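Long-range contacts in cytochrome C2, ISO-2 (PDB 1JDL), which carries electrons through its covalently bound heme, donating them to the oxidised bacteriochlorophyll in the photophosphorylation of purple photosynthetic bacteria: residues Ala17-Gly22 with Pro31-Val36; Pro73-Phe78 with Thr96-Lys101; Gly57-His62 with Lys81-Ala86. All blocks are in the same frame, centred on the assembly; numbering follows the deposited sequence.

Interaction 1: Ala17-Gly22 with Pro31-Val36; sequences ACHRVG and PALTGV. With HEM (protoporphyrin IX containing Fe), chain B.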
loop_
_atom_site.group_PDB
_atom_site.type_symbol
_atom_site.label_atom_id
_atom_site.label_comp_id
_atom_site.label_asym_id
_atom_site.label_seq_id
_atom_site.Cartn_x
_atom_site.Cartn_y
_atom_site.Cartn_z
ATOM N N ALA A 17 -4.665 -3.351 12.581
ATOM C CA ALA A 17 -4.182 -2.517 13.666
ATOM C C ALA A 17 -3.975 -1.092 13.176
ATOM O O ALA A 17 -4.063 -0.144 13.956
ATOM C CB ALA A 17 -2.872 -3.072 14.214
ATOM N N CYS A 18 -3.725 -0.941 11.877
ATOM C CA CYS A 18 -3.457 0.375 11.307
ATOM C C CYS A 18 -4.312 0.803 10.127
ATOM O O CYS A 18 -4.305 1.977 9.757
ATOM C CB CYS A 18 -1.999 0.444 10.872
ATOM S SG CYS A 18 -0.874 -0.113 12.139
ATOM N N HIS A 19 -5.030 -0.138 9.528
ATOM C CA HIS A 19 -5.857 0.169 8.366
ATOM C C HIS A 19 -7.291 -0.294 8.515
ATOM O O HIS A 19 -7.580 -1.249 9.230
ATOM C CB HIS A 19 -5.302 -0.518 7.125
ATOM C CG HIS A 19 -3.982 0.009 6.667
ATOM N ND1 HIS A 19 -3.843 1.231 6.044
ATOM C CD2 HIS A 19 -2.751 -0.551 6.677
ATOM C CE1 HIS A 19 -2.585 1.395 5.682
ATOM N NE2 HIS A 19 -1.901 0.327 6.053
ATOM N N ARG A 20 -8.176 0.389 7.800
ATOM C CA ARG A 20 -9.594 0.060 7.781
ATOM C C ARG A 20 -10.052 0.016 6.329
ATOM O O ARG A 20 -9.499 0.706 5.472
ATOM C CB ARG A 20 -10.398 1.120 8.541
ATOM C CG ARG A 20 -10.207 1.078 10.044
ATOM C CD ARG A 20 -11.085 0.015 10.682
ATOM N NE ARG A 20 -10.825 -0.119 12.112
ATOM C CZ ARG A 20 -9.724 -0.668 12.615
ATOM N NH1 ARG A 20 -8.788 -1.133 11.801
ATOM N NH2 ARG A 20 -9.556 -0.747 13.929
ATOM N N VAL A 21 -11.047 -0.821 6.058
ATOM C CA VAL A 21 -11.623 -0.946 4.726
ATOM C C VAL A 21 -13.131 -1.004 4.934
ATOM O O VAL A 21 -13.592 -1.276 6.038
ATOM C CB VAL A 21 -11.157 -2.231 4.001
ATOM C CG1 VAL A 21 -9.671 -2.139 3.686
ATOM C CG2 VAL A 21 -11.447 -3.456 4.860
ATOM N N GLY A 22 -13.894 -0.739 3.880
ATOM C CA GLY A 22 -15.343 -0.771 3.994
ATOM C C GLY A 22 -15.960 0.609 3.899
ATOM O O GLY A 22 -15.245 1.595 3.706
ATOM N N PRO A 31 -3.518 5.001 6.250
ATOM C CA PRO A 31 -4.678 5.473 5.487
ATOM C C PRO A 31 -5.730 4.410 5.201
ATOM O O PRO A 31 -5.429 3.213 5.143
ATOM C CB PRO A 31 -4.048 6.021 4.208
ATOM C CG PRO A 31 -2.847 5.139 4.024
ATOM C CD PRO A 31 -2.295 5.030 5.427
ATOM N N ALA A 32 -6.972 4.850 5.021
ATOM C CA ALA A 32 -8.056 3.925 4.713
ATOM C C ALA A 32 -7.683 3.238 3.406
ATOM O O ALA A 32 -7.084 3.858 2.526
ATOM C CB ALA A 32 -9.376 4.689 4.558
ATOM N N LEU A 33 -8.026 1.962 3.272
ATOM C CA LEU A 33 -7.671 1.241 2.060
ATOM C C LEU A 33 -8.833 0.959 1.122
ATOM O O LEU A 33 -8.694 0.219 0.147
ATOM C CB LEU A 33 -6.936 -0.055 2.419
ATOM C CG LEU A 33 -5.580 0.184 3.096
ATOM C CD1 LEU A 33 -4.961 -1.156 3.480
ATOM C CD2 LEU A 33 -4.657 0.945 2.152
ATOM N N THR A 34 -9.988 1.550 1.410
ATOM C CA THR A 34 -11.128 1.371 0.525
ATOM C C THR A 34 -10.791 2.127 -0.762
ATOM O O THR A 34 -10.390 3.292 -0.716
ATOM C CB THR A 34 -12.408 1.958 1.137
ATOM O OG1 THR A 34 -12.655 1.338 2.403
ATOM C CG2 THR A 34 -13.599 1.703 0.225
ATOM N N GLY A 35 -10.923 1.452 -1.901
ATOM C CA GLY A 35 -10.635 2.080 -3.181
ATOM C C GLY A 35 -9.160 2.321 -3.459
ATOM O O GLY A 35 -8.806 3.162 -4.291
ATOM N N VAL A 36 -8.293 1.580 -2.777
ATOM C CA VAL A 36 -6.855 1.751 -2.969
ATOM C C VAL A 36 -6.358 1.180 -4.304
ATOM O O VAL A 36 -5.347 1.630 -4.838
ATOM C CB VAL A 36 -6.061 1.118 -1.791
ATOM C CG1 VAL A 36 -6.213 -0.403 -1.806
ATOM C CG2 VAL A 36 -4.593 1.527 -1.868
HETATM C CHA HEM B . 0.573 2.656 3.884
HETATM C CHB HEM B . -1.079 -1.741 2.788
HETATM C CHC HEM B . -0.275 -3.152 7.339
HETATM C CHD HEM B . 0.840 1.355 8.524
HETATM C C1A HEM B . 0.103 1.554 3.167
HETATM C C2A HEM B . -0.107 1.540 1.739
HETATM C C3A HEM B . -0.566 0.294 1.443
HETATM C C4A HEM B . -0.646 -0.436 2.686
HETATM C CMA HEM B . -0.885 -0.265 0.065
HETATM C CAA HEM B . 0.011 2.755 0.809
HETATM C CBA HEM B . -1.353 3.444 0.794
HETATM C CGA HEM B . -1.384 4.760 0.010
HETATM O O1A HEM B . -0.380 5.119 -0.637
HETATM O O2A HEM B . -2.433 5.435 0.038
HETATM C C1B HEM B . -1.025 -2.494 3.952
HETATM C C2B HEM B . -1.414 -3.879 4.050
HETATM C C3B HEM B . -0.961 -4.303 5.269
HETATM C C4B HEM B . -0.560 -3.151 5.982
HETATM C CMB HEM B . -2.192 -4.648 2.991
HETATM C CAB HEM B . -0.615 -5.593 5.721
HETATM C CBB HEM B . -0.618 -6.898 4.944
HETATM C C1C HEM B . 0.144 -2.064 8.047
HETATM C C2C HEM B . 0.450 -2.063 9.463
HETATM C C3C HEM B . 0.919 -0.834 9.734
HETATM C C4C HEM B . 0.665 -0.020 8.563
HETATM C CMC HEM B . 0.249 -3.225 10.437
HETATM C CAC HEM B . 1.694 -0.387 10.827
HETATM C CBC HEM B . 2.064 -1.095 12.126
HETATM C C1D HEM B . 0.791 2.125 7.385
HETATM C C2D HEM B . 1.145 3.524 7.343
HETATM C C3D HEM B . 1.150 3.888 6.026
HETATM C C4D HEM B . 0.770 2.688 5.273
HETATM C CMD HEM B . 1.518 4.417 8.530
HETATM C CAD HEM B . 1.586 5.242 5.458
HETATM C CBD HEM B . 3.079 5.124 5.133
HETATM C CGD HEM B . 3.714 6.426 4.688
HETATM O O1D HEM B . 4.940 6.420 4.445
HETATM O O2D HEM B . 3.006 7.451 4.576
HETATM N NA HEM B . -0.210 0.334 3.742
HETATM N NB HEM B . -0.510 -2.038 5.146
HETATM N NC HEM B . 0.300 -0.805 7.493
HETATM N ND HEM B . 0.551 1.610 6.121
HETATM FE FE HEM B . 0.070 -0.244 5.623
#
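His19 is held by Pro31 at the edge of its ring and by Leu33 over one face. Its CG stands anti to the carbonyl carbon (chi1 -68°), and NE2 binds HEM FE at 2.1 Å. At the other nitrogen, ND1 donates to Pro31 O over 2.7 Å, with an N-H...O angle of 158° and the oxygen only 5° out of the imidazole plane. Together with the iron bond it helps fix the rotation of the ring, and it would probably make NE2 a stronger donor to iron. Proline suits this place because its rigid ring packs CD against both the porphyrin and His19 CE1 (3.7 Å) while its carbonyl takes the ND1 hydrogen. Leu33 lays CD1 over the imidazole face in a CH-pi contact, with Leu33 CD1 3.5 Å from His19 CG. An alanine here would probably open a gap over this face and leave the ring's tilt steered mainly by the iron and Pro31 O. At its base, Leu33 CB meets Val21 CG1 at 3.7 Å, while Leu33 N donates to Arg20 O (2.9 Å). Farther on, Thr34 OG1 donates to Gly22 O at 2.9 Å; at the backbone angles of Gly22, a beta carbon would jam against the carbonyl oxygen of Val21. Cys15, Cys18 and His19 form the CXXCH heme-attachment motif, and a proximal histidine bonded to a proline carbonyl is characteristic of class I cytochromes c.

Interaction 2: Pro73-Phe78 with Thr96-Lys101; sequences PDPNAF and TKMVFK. With HEM (protoporphyrin IX containing Fe), chain B.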
loop_
_atom_site.group_PDB
_atom_site.type_symbol
_atom_site.label_atom_id
_atom_site.label_comp_id
_atom_site.label_asym_id
_atom_site.label_seq_id
_atom_site.Cartn_x
_atom_site.Cartn_y
_atom_site.Cartn_z
ATOM N N PRO A 73 6.368 -7.132 0.796
ATOM C CA PRO A 73 7.467 -7.802 1.503
ATOM C C PRO A 73 8.516 -6.866 2.109
ATOM O O PRO A 73 9.227 -7.239 3.042
ATOM C CB PRO A 73 8.041 -8.740 0.438
ATOM C CG PRO A 73 7.765 -8.019 -0.837
ATOM C CD PRO A 73 6.369 -7.472 -0.637
ATOM N N ASP A 74 8.599 -5.647 1.587
ATOM C CA ASP A 74 9.556 -4.654 2.071
ATOM C C ASP A 74 9.137 -3.309 1.484
ATOM O O ASP A 74 9.611 -2.913 0.419
ATOM C CB ASP A 74 10.974 -4.997 1.594
ATOM C CG ASP A 74 12.046 -4.195 2.315
ATOM O OD1 ASP A 74 11.778 -3.037 2.697
ATOM O OD2 ASP A 74 13.166 -4.722 2.489
ATOM N N PRO A 75 8.234 -2.593 2.170
ATOM C CA PRO A 75 7.747 -1.289 1.711
ATOM C C PRO A 75 8.838 -0.299 1.302
ATOM O O PRO A 75 8.787 0.272 0.211
ATOM C CB PRO A 75 6.919 -0.800 2.897
ATOM C CG PRO A 75 6.354 -2.074 3.438
ATOM C CD PRO A 75 7.560 -2.992 3.418
ATOM N N ASN A 76 9.823 -0.096 2.173
ATOM C CA ASN A 76 10.912 0.834 1.886
ATOM C C ASN A 76 11.686 0.482 0.624
ATOM O O ASN A 76 11.947 1.347 -0.218
ATOM C CB ASN A 76 11.880 0.888 3.067
ATOM C CG ASN A 76 11.423 1.837 4.147
ATOM O OD1 ASN A 76 11.349 1.473 5.324
ATOM N ND2 ASN A 76 11.122 3.072 3.758
ATOM N N ALA A 77 12.058 -0.788 0.495
ATOM C CA ALA A 77 12.815 -1.238 -0.665
ATOM C C ALA A 77 12.066 -0.966 -1.960
ATOM O O ALA A 77 12.652 -0.494 -2.932
ATOM C CB ALA A 77 13.129 -2.724 -0.543
ATOM N N PHE A 78 10.768 -1.255 -1.967
ATOM C CA PHE A 78 9.957 -1.040 -3.159
ATOM C C PHE A 78 9.880 0.433 -3.553
ATOM O O PHE A 78 10.091 0.788 -4.711
ATOM C CB PHE A 78 8.539 -1.572 -2.944
ATOM C CG PHE A 78 7.640 -1.384 -4.134
ATOM C CD1 PHE A 78 7.663 -2.289 -5.193
ATOM C CD2 PHE A 78 6.799 -0.278 -4.214
ATOM C CE1 PHE A 78 6.858 -2.092 -6.319
ATOM C CE2 PHE A 78 5.990 -0.070 -5.334
ATOM C CZ PHE A 78 6.020 -0.979 -6.388
ATOM N N THR A 96 9.528 5.138 4.761
ATOM C CA THR A 96 8.072 5.142 4.890
ATOM C C THR A 96 7.655 4.910 6.344
ATOM O O THR A 96 8.377 4.277 7.116
ATOM C CB THR A 96 7.417 4.038 4.009
ATOM O OG1 THR A 96 5.995 4.036 4.204
ATOM C CG2 THR A 96 7.957 2.669 4.388
ATOM N N LYS A 97 6.486 5.431 6.705
ATOM C CA LYS A 97 5.949 5.286 8.052
ATOM C C LYS A 97 5.395 3.890 8.304
ATOM O O LYS A 97 5.098 3.542 9.450
ATOM C CB LYS A 97 4.838 6.310 8.301
ATOM C CG LYS A 97 5.295 7.756 8.343
ATOM C CD LYS A 97 4.115 8.682 8.608
ATOM C CE LYS A 97 4.544 10.139 8.627
ATOM N NZ LYS A 97 3.407 11.036 8.954
ATOM N N MET A 98 5.232 3.098 7.246
ATOM C CA MET A 98 4.708 1.747 7.421
ATOM C C MET A 98 5.810 0.782 7.806
ATOM O O MET A 98 6.586 0.334 6.953
ATOM C CB MET A 98 4.020 1.243 6.153
ATOM C CG MET A 98 3.416 -0.157 6.325
ATOM S SD MET A 98 2.278 -0.603 5.006
ATOM C CE MET A 98 2.673 -2.324 4.798
ATOM N N VAL A 99 5.868 0.476 9.101
ATOM C CA VAL A 99 6.857 -0.435 9.655
ATOM C C VAL A 99 6.206 -1.801 9.862
ATOM O O VAL A 99 5.916 -2.210 10.987
ATOM C CB VAL A 99 7.392 0.076 11.014
ATOM C CG1 VAL A 99 8.502 -0.836 11.514
ATOM C CG2 VAL A 99 7.900 1.506 10.868
ATOM N N PHE A 100 5.961 -2.485 8.753
ATOM C CA PHE A 100 5.358 -3.808 8.761
ATOM C C PHE A 100 5.665 -4.454 7.419
ATOM O O PHE A 100 5.678 -3.778 6.385
ATOM C CB PHE A 100 3.836 -3.709 8.969
ATOM C CG PHE A 100 3.144 -5.043 9.043
ATOM C CD1 PHE A 100 2.653 -5.655 7.893
ATOM C CD2 PHE A 100 3.008 -5.700 10.263
ATOM C CE1 PHE A 100 2.035 -6.902 7.954
ATOM C CE2 PHE A 100 2.392 -6.951 10.337
ATOM C CZ PHE A 100 1.904 -7.551 9.176
ATOM N N LYS A 101 5.939 -5.753 7.441
ATOM C CA LYS A 101 6.240 -6.501 6.228
ATOM C C LYS A 101 5.402 -7.772 6.189
ATOM O O LYS A 101 5.091 -8.356 7.230
ATOM C CB LYS A 101 7.719 -6.902 6.186
ATOM C CG LYS A 101 8.720 -5.759 6.222
ATOM C CD LYS A 101 10.141 -6.316 6.217
ATOM C CE LYS A 101 11.185 -5.213 6.275
ATOM N NZ LYS A 101 12.568 -5.771 6.342
HETATM C CHA HEM B . 0.573 2.656 3.884
HETATM C CHB HEM B . -1.079 -1.741 2.788
HETATM C CHC HEM B . -0.275 -3.152 7.339
HETATM C CHD HEM B . 0.840 1.355 8.524
HETATM C C1A HEM B . 0.103 1.554 3.167
HETATM C C2A HEM B . -0.107 1.540 1.739
HETATM C C3A HEM B . -0.566 0.294 1.443
HETATM C C4A HEM B . -0.646 -0.436 2.686
HETATM C CMA HEM B . -0.885 -0.265 0.065
HETATM C CAA HEM B . 0.011 2.755 0.809
HETATM C CBA HEM B . -1.353 3.444 0.794
HETATM C CGA HEM B . -1.384 4.760 0.010
HETATM O O1A HEM B . -0.380 5.119 -0.637
HETATM O O2A HEM B . -2.433 5.435 0.038
HETATM C C1B HEM B . -1.025 -2.494 3.952
HETATM C C2B HEM B . -1.414 -3.879 4.050
HETATM C C3B HEM B . -0.961 -4.303 5.269
HETATM C C4B HEM B . -0.560 -3.151 5.982
HETATM C CMB HEM B . -2.192 -4.648 2.991
HETATM C CAB HEM B . -0.615 -5.593 5.721
HETATM C CBB HEM B . -0.618 -6.898 4.944
HETATM C C1C HEM B . 0.144 -2.064 8.047
HETATM C C2C HEM B . 0.450 -2.063 9.463
HETATM C C3C HEM B . 0.919 -0.834 9.734
HETATM C C4C HEM B . 0.665 -0.020 8.563
HETATM C CMC HEM B . 0.249 -3.225 10.437
HETATM C CAC HEM B . 1.694 -0.387 10.827
HETATM C CBC HEM B . 2.064 -1.095 12.126
HETATM C C1D HEM B . 0.791 2.125 7.385
HETATM C C2D HEM B . 1.145 3.524 7.343
HETATM C C3D HEM B . 1.150 3.888 6.026
HETATM C C4D HEM B . 0.770 2.688 5.273
HETATM C CMD HEM B . 1.518 4.417 8.530
HETATM C CAD HEM B . 1.586 5.242 5.458
HETATM C CBD HEM B . 3.079 5.124 5.133
HETATM C CGD HEM B . 3.714 6.426 4.688
HETATM O O1D HEM B . 4.940 6.420 4.445
HETATM O O2D HEM B . 3.006 7.451 4.576
HETATM N NA HEM B . -0.210 0.334 3.742
HETATM N NB HEM B . -0.510 -2.038 5.146
HETATM N NC HEM B . 0.300 -0.805 7.493
HETATM N ND HEM B . 0.551 1.610 6.121
HETATM FE FE HEM B . 0.070 -0.244 5.623
#
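Pro75 meets Met98 with ring against methyl, the two side chains crossing at about a right angle. Pro75, with the largest buried area of its segment, packs on several residues of the loop. Its CG lies 3.9 Å from Met98 CE, and Pro75 CB rests 3.9 Å from Thr96 CG2. The same CG comes within 3.5 Å of the carbonyl oxygen Phe100 O. Proline suits the first turn of helix 75-85, where its missing N-H costs no helical bond and its rigid ring gives a firm surface to the loop.

Met98 binds the iron, with SD 2.3 Å from HEM FE. Its CG is anti to the backbone N (chi1 -178°), and a bend at chi3 (142°) places CE on the Pro75 side. This is the distal methionine loop of the class I cytochrome c fold, facing His19 across the porphyrin; Tyr71 and Leu72 also pack on Met98. Phe100 adds its ring beside the porphyrin, one face over the HEM methyl CMC.

Hydrogen bonds anchor the loop and cap the helix. Thr96 OG1 donates to HEM O1D at 2.6 Å and in turn accepts from Met98 N, an ST turn that holds the methionine backbone close to the propionate. Lys97 N gives the same oxygen a second bond, at 2.9 Å. Asp74 is the N-cap of helix 75-85, and its OD1 accepts from Ala77 N at 3.2 Å, the donor lying above the carboxylate plane.

Opposite charges lie near each other at the exposed side. Asp74 OD2 stands 4.0 Å from Lys101 NZ, beyond a salt bridge, so any attraction is probably weak and long-range. The extended Lys101 chain runs beside Asp74 in the same direction and lays its methylenes over Pro73 O.

Interaction 3: Gly57-His62 with Lys81-Ala86; sequences GEAGLH and KFLADA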
loop_
_atom_site.group_PDB
_atom_site.type_symbol
_atom_site.label_atom_id
_atom_site.label_comp_id
_atom_site.label_asym_id
_atom_site.label_seq_id
_atom_site.Cartn_x
_atom_site.Cartn_y
_atom_site.Cartn_z
ATOM N N GLY A 57 4.042 8.605 -5.407
ATOM C CA GLY A 57 2.806 8.819 -6.135
ATOM C C GLY A 57 2.979 9.882 -7.203
ATOM O O GLY A 57 2.525 9.710 -8.335
ATOM N N GLU A 58 3.639 10.981 -6.846
ATOM C CA GLU A 58 3.878 12.073 -7.791
ATOM C C GLU A 58 4.745 11.597 -8.952
ATOM O O GLU A 58 4.651 12.122 -10.067
ATOM C CB GLU A 58 4.573 13.244 -7.089
ATOM C CG GLU A 58 3.715 13.954 -6.055
ATOM C CD GLU A 58 2.640 14.825 -6.678
ATOM O OE1 GLU A 58 1.839 15.410 -5.922
ATOM O OE2 GLU A 58 2.595 14.931 -7.923
ATOM N N ALA A 59 5.590 10.605 -8.685
ATOM C CA ALA A 59 6.473 10.046 -9.704
ATOM C C ALA A 59 5.747 9.013 -10.566
ATOM O O ALA A 59 6.351 8.399 -11.448
ATOM C CB ALA A 59 7.701 9.420 -9.052
ATOM N N GLY A 60 4.458 8.809 -10.296
ATOM C CA GLY A 60 3.675 7.882 -11.099
ATOM C C GLY A 60 3.206 6.584 -10.472
ATOM O O GLY A 60 2.550 5.776 -11.139
ATOM N N LEU A 61 3.513 6.366 -9.200
ATOM C CA LEU A 61 3.103 5.119 -8.566
ATOM C C LEU A 61 1.607 5.028 -8.264
ATOM O O LEU A 61 1.046 5.866 -7.554
ATOM C CB LEU A 61 3.898 4.890 -7.273
ATOM C CG LEU A 61 3.542 3.613 -6.500
ATOM C CD1 LEU A 61 3.800 2.376 -7.364
ATOM C CD2 LEU A 61 4.359 3.563 -5.213
ATOM N N HIS A 62 0.970 4.007 -8.828
ATOM C CA HIS A 62 -0.447 3.737 -8.606
ATOM C C HIS A 62 -0.480 2.329 -8.038
ATOM O O HIS A 62 0.331 1.482 -8.430
ATOM C CB HIS A 62 -1.214 3.830 -9.926
ATOM C CG HIS A 62 -1.289 5.223 -10.464
ATOM N ND1 HIS A 62 -2.411 6.013 -10.335
ATOM C CD2 HIS A 62 -0.351 5.996 -11.057
ATOM C CE1 HIS A 62 -2.158 7.216 -10.824
ATOM N NE2 HIS A 62 -0.914 7.232 -11.267
ATOM N N LYS A 81 13.289 1.929 -4.810
ATOM C CA LYS A 81 13.617 1.475 -6.155
ATOM C C LYS A 81 12.724 2.142 -7.189
ATOM O O LYS A 81 13.184 2.502 -8.272
ATOM C CB LYS A 81 13.479 -0.044 -6.263
ATOM C CG LYS A 81 13.677 -0.568 -7.676
ATOM C CD LYS A 81 13.512 -2.075 -7.753
ATOM C CE LYS A 81 13.536 -2.544 -9.202
ATOM N NZ LYS A 81 14.746 -2.046 -9.918
ATOM N N PHE A 82 11.445 2.308 -6.860
ATOM C CA PHE A 82 10.517 2.938 -7.793
ATOM C C PHE A 82 10.949 4.362 -8.125
ATOM O O PHE A 82 10.930 4.770 -9.286
ATOM C CB PHE A 82 9.096 2.979 -7.221
ATOM C CG PHE A 82 8.080 3.530 -8.189
ATOM C CD1 PHE A 82 7.421 2.688 -9.077
ATOM C CD2 PHE A 82 7.830 4.896 -8.253
ATOM C CE1 PHE A 82 6.528 3.201 -10.022
ATOM C CE2 PHE A 82 6.943 5.421 -9.191
ATOM C CZ PHE A 82 6.290 4.568 -10.080
ATOM N N LEU A 83 11.320 5.122 -7.099
ATOM C CA LEU A 83 11.746 6.502 -7.289
ATOM C C LEU A 83 13.050 6.597 -8.061
ATOM O O LEU A 83 13.215 7.479 -8.907
ATOM C CB LEU A 83 11.889 7.203 -5.940
ATOM C CG LEU A 83 10.559 7.559 -5.266
ATOM C CD1 LEU A 83 10.807 8.025 -3.845
ATOM C CD2 LEU A 83 9.861 8.637 -6.072
ATOM N N ALA A 84 13.979 5.696 -7.767
ATOM C CA ALA A 84 15.259 5.696 -8.464
ATOM C C ALA A 84 15.041 5.383 -9.941
ATOM O O ALA A 84 15.566 6.074 -10.815
ATOM C CB ALA A 84 16.193 4.670 -7.844
ATOM N N ASP A 85 14.262 4.342 -10.221
ATOM C CA ASP A 85 13.985 3.955 -11.602
ATOM C C ASP A 85 13.311 5.079 -12.381
ATOM O O ASP A 85 13.491 5.201 -13.593
ATOM C CB ASP A 85 13.083 2.718 -11.649
ATOM C CG ASP A 85 13.821 1.437 -11.319
ATOM O OD1 ASP A 85 15.060 1.473 -11.186
ATOM O OD2 ASP A 85 13.153 0.387 -11.202
ATOM N N ALA A 86 12.532 5.897 -11.678
ATOM C CA ALA A 86 11.806 6.995 -12.312
ATOM C C ALA A 86 12.649 8.239 -12.562
ATOM O O ALA A 86 12.193 9.173 -13.228
ATOM C CB ALA A 86 10.589 7.364 -11.468
#
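A Schellman motif ends helix 51-58, and the turn it makes at Ala59 and Gly60 packs against Phe82 near the far end of helix 75-85. Gly60 N bonds back to Gly57 O at 2.9 Å, and the positive phi of Gly60 swings the chain out of the helix. Glycine belongs here: at these angles a beta carbon would be jammed against the carbonyl oxygen of Ala59. In the all-helical cytochrome c fold the contact thus joins the end of one helix to the side of another.

Phe82 has the largest buried area of any residue in the contact. Its CG is anti to the backbone N (chi1 -176°), which directs the ring out from its helix to the turn. Leu61 CB sits over one face in a CH-pi contact, 3.9 Å from the ring centroid and 22° off the normal. The branch end of Leu61 follows, with CD1 3.9 Å from Phe82 CE1. Backbone comes up to the far end of the ring as well: Leu61 N is 3.4 Å from Phe82 CZ, and Ala59 O lies at the ring edge, 3.8 Å from Phe82 CE2. A flat aromatic side chain suits this place, since it can lie against both a leucine and a stretch of main chain. Leu61 also packs on Leu79 of the same partner helix, on Ala56 of its own helix 51-58, and on Ala41.

Ala59 is small enough to fit beside the helix, its methyl group pointing toward it. Leu83 reaches the turn from the same helix as Phe82, and its methyl CD2 touches Ala59 CB at 3.8 Å. On the exposed side, two alanine methyls close the contact, Ala59 CB standing 4.3 Å from Ala86 CB.

Interactions 1 and 2 supply the two axial ligands of one iron and do not touch, their centres about 16 Å apart; the heme joins them. Each buries its ligand and reaches out to exposed residues, but interaction 1 ties two loop segments by hydrogen bonds between them, whereas in interaction 2 the clear bonds run within the segments and to the heme propionate. Interaction 3, on the opposite side of the chain's centre from interaction 1, lies farther out and rests on apolar packing. It shares helix 75-85 with interaction 2: one uses its first turn, the other its last turns, and the two contacts touch through Phe78 and Leu61.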